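Local coordinates for protein probable mannosyltransferase KTR4 (Saccharomyces cerevisiae, PDB 5A07) that belongs to the glycolipid 2-alpha-mannosyltransferase family, with a GT-A-type fold, and holds GDP and a manganese ion in the model, at residues L326-L329 with P333-K336. Numbering follows the deposited sequence.
Sequences LDFL and PYEK
The phenol oxygen of Tyr334, whose ring lies against Leu329, is gripped twice: it donates to the carbonyl oxygen of Ser213 and accepts from NH1 of Arg358, a residue of helix 354-365. With its far end tethered, the ring presents one face to Leu329. CD2 of Leu329 sits nearly over the ring centre, 3.7 Å from the centroid of the Tyr334 ring and 12° off the ring normal, a CH-pi contact. The two side chains run side by side in the same direction; in Tyr334, CG stands anti to the backbone N (chi1 -167°), which lays the ring along Leu329. The ring of Phe328 approaches obliquely, its plane turned 63° from that of Tyr334, and CE2 of Phe328 comes within 3.8 Å of CD1 of Tyr334.

Two backbone carbonyls of 326-329 meet the root of the tyrosine. The carbonyl oxygen of Phe328 is 3.4 Å from CB of Tyr334. The oxygen of Leu329 lies 3.3 Å from CD2 of Tyr334 and 3.4 Å from CG of Glu335. Glu335 is bent at chi2, bringing OE1 to 3.6 Å from that same Leu329 oxygen; no bond joins the two acceptors, and OE1 takes a hydrogen bond from the hydroxyl of Tyr217.

The contact closes the short link by which strand 322-325 of the mixed sheet passes, through 326-329, into helix 332-344. Leu362 and Ala361 of helix 354-365 touch Phe328 and Tyr334 respectively. Across the link the attraction is thus apolar and CH-pi, without a single hydrogen bond between the two segments, while the buried phenol and the glutamate carboxylate find their polar partners in neighbouring parts of the chain.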
ATOM      1  N   LEU B 326       2.958  -9.792  -7.872  1.00 20.20           N
ATOM      2  CA  LEU B 326       3.396  -9.043  -9.034  1.00 21.38           C
ATOM      3  C   LEU B 326       2.681  -9.425 -10.344  1.00 22.37           C
ATOM      4  O   LEU B 326       2.696  -8.608 -11.271  1.00 22.97           O
ATOM      5  CB  LEU B 326       4.906  -9.166  -9.262  1.00 21.66           C
ATOM      6  CG  LEU B 326       5.824  -8.698  -8.122  1.00 19.92           C
ATOM      7  CD1 LEU B 326       7.284  -8.778  -8.519  1.00 20.59           C
ATOM      8  CD2 LEU B 326       5.487  -7.293  -7.731  1.00 20.16           C
ATOM      9  N   ASP B 327       2.058 -10.580 -10.391  1.00 23.23           N
ATOM     10  CA  ASP B 327       1.199 -10.944 -11.553  1.00 29.16           C
ATOM     11  C   ASP B 327       0.089  -9.904 -11.754  1.00 31.32           C
ATOM     12  O   ASP B 327      -0.294  -9.653 -12.873  1.00 27.70           O
ATOM     13  CB  ASP B 327       0.496 -12.258 -11.329  1.00 28.55           C
ATOM     14  CG  ASP B 327       1.408 -13.472 -11.416  1.00 36.14           C
ATOM     15  OD1 ASP B 327       2.592 -13.360 -11.635  1.00 39.13           O
ATOM     16  OD2 ASP B 327       0.881 -14.609 -11.339  1.00 43.00           O
ATOM     17  N   PHE B 328      -0.444  -9.292 -10.673  1.00 24.27           N
ATOM     18  CA  PHE B 328      -1.401  -8.252 -10.882  1.00 21.97           C
ATOM     19  C   PHE B 328      -0.796  -7.005 -11.554  1.00 23.76           C
ATOM     20  O   PHE B 328      -1.350  -6.442 -12.485  1.00 22.20           O
ATOM     21  CB  PHE B 328      -2.168  -7.905  -9.564  1.00 20.30           C
ATOM     22  CG  PHE B 328      -3.092  -6.781  -9.727  1.00 22.47           C
ATOM     23  CD1 PHE B 328      -4.261  -6.908 -10.493  1.00 23.76           C
ATOM     24  CD2 PHE B 328      -2.801  -5.540  -9.185  1.00 24.66           C
ATOM     25  CE1 PHE B 328      -5.116  -5.829 -10.683  1.00 20.07           C
ATOM     26  CE2 PHE B 328      -3.661  -4.470  -9.365  1.00 25.15           C
ATOM     27  CZ  PHE B 328      -4.846  -4.620 -10.115  1.00 22.91           C
ATOM     28  N   LEU B 329       0.369  -6.572 -11.072  1.00 20.44           N
ATOM     29  CA  LEU B 329       0.992  -5.370 -11.598  1.00 21.19           C
ATOM     30  C   LEU B 329       1.433  -5.594 -13.066  1.00 21.34           C
ATOM     31  O   LEU B 329       1.558  -4.651 -13.821  1.00 18.43           O
ATOM     32  CB  LEU B 329       2.220  -5.009 -10.779  1.00 21.72           C
ATOM     33  CG  LEU B 329       1.986  -4.748  -9.269  1.00 22.54           C
ATOM     34  CD1 LEU B 329       3.187  -4.144  -8.612  1.00 23.77           C
ATOM     35  CD2 LEU B 329       0.789  -3.894  -9.040  1.00 21.75           C
ATOM     36  N   PRO B 333      -4.501  -4.737 -17.432  1.00 22.94           N
ATOM     37  CA  PRO B 333      -5.143  -3.534 -16.954  1.00 23.48           C
ATOM     38  C   PRO B 333      -4.219  -2.593 -16.177  1.00 22.84           C
ATOM     39  O   PRO B 333      -4.258  -1.353 -16.340  1.00 26.91           O
ATOM     40  CB  PRO B 333      -6.255  -4.062 -16.050  1.00 27.08           C
ATOM     41  CG  PRO B 333      -6.447  -5.470 -16.417  1.00 28.34           C
ATOM     42  CD  PRO B 333      -5.154  -5.957 -16.953  1.00 26.39           C
ATOM     43  N   TYR B 334      -3.374  -3.178 -15.325  1.00 24.99           N
ATOM     44  CA  TYR B 334      -2.446  -2.356 -14.502  1.00 21.87           C
ATOM     45  C   TYR B 334      -1.444  -1.671 -15.419  1.00 18.55           C
ATOM     46  O   TYR B 334      -1.221  -0.463 -15.325  1.00 21.31           O
ATOM     47  CB  TYR B 334      -1.696  -3.197 -13.458  1.00 19.75           C
ATOM     48  CG  TYR B 334      -1.016  -2.311 -12.460  1.00 18.69           C
ATOM     49  CD1 TYR B 334      -1.693  -1.873 -11.336  1.00 20.31           C
ATOM     50  CD2 TYR B 334       0.300  -1.874 -12.637  1.00 18.64           C
ATOM     51  CE1 TYR B 334      -1.082  -1.023 -10.397  1.00 20.90           C
ATOM     52  CE2 TYR B 334       0.905  -1.032 -11.731  1.00 19.09           C
ATOM     53  CZ  TYR B 334       0.221  -0.581 -10.621  1.00 20.64           C
ATOM     54  OH  TYR B 334       0.816   0.253  -9.707  1.00 22.29           O
ATOM     55  N   GLU B 335      -0.829  -2.430 -16.303  1.00 22.73           N
ATOM     56  CA  GLU B 335       0.197  -1.835 -17.204  1.00 24.73           C
ATOM     57  C   GLU B 335      -0.353  -0.750 -18.133  1.00 25.05           C
ATOM     58  O   GLU B 335       0.262   0.315 -18.333  1.00 23.96           O
ATOM     59  CB  GLU B 335       0.843  -2.922 -18.016  1.00 24.55           C
ATOM     60  CG  GLU B 335       1.565  -3.987 -17.180  1.00 27.42           C
ATOM     61  CD  GLU B 335       2.937  -3.526 -16.714  1.00 29.86           C
ATOM     62  OE1 GLU B 335       3.066  -2.370 -16.215  1.00 32.78           O
ATOM     63  OE2 GLU B 335       3.893  -4.336 -16.867  1.00 32.12           O
ATOM     64  N   LYS B 336      -1.577  -0.958 -18.633  1.00 29.98           N
ATOM     65  CA  LYS B 336      -2.216   0.059 -19.482  1.00 26.90           C
ATOM     66  C   LYS B 336      -2.557   1.289 -18.703  1.00 29.60           C
ATOM     67  O   LYS B 336      -2.404   2.466 -19.176  1.00 25.10           O
ATOM     68  CB  LYS B 336      -3.472  -0.525 -20.102  1.00 34.31           C
ATOM     69  CG  LYS B 336      -3.178  -1.667 -21.045  1.00 34.64           C
ATOM     70  CD  LYS B 336      -2.695  -1.138 -22.394  1.00 41.62           C
ATOM     71  CE  LYS B 336      -2.789  -2.286 -23.416  1.00 49.49           C
ATOM     72  NZ  LYS B 336      -1.866  -2.040 -24.547  1.00 55.31           N
TER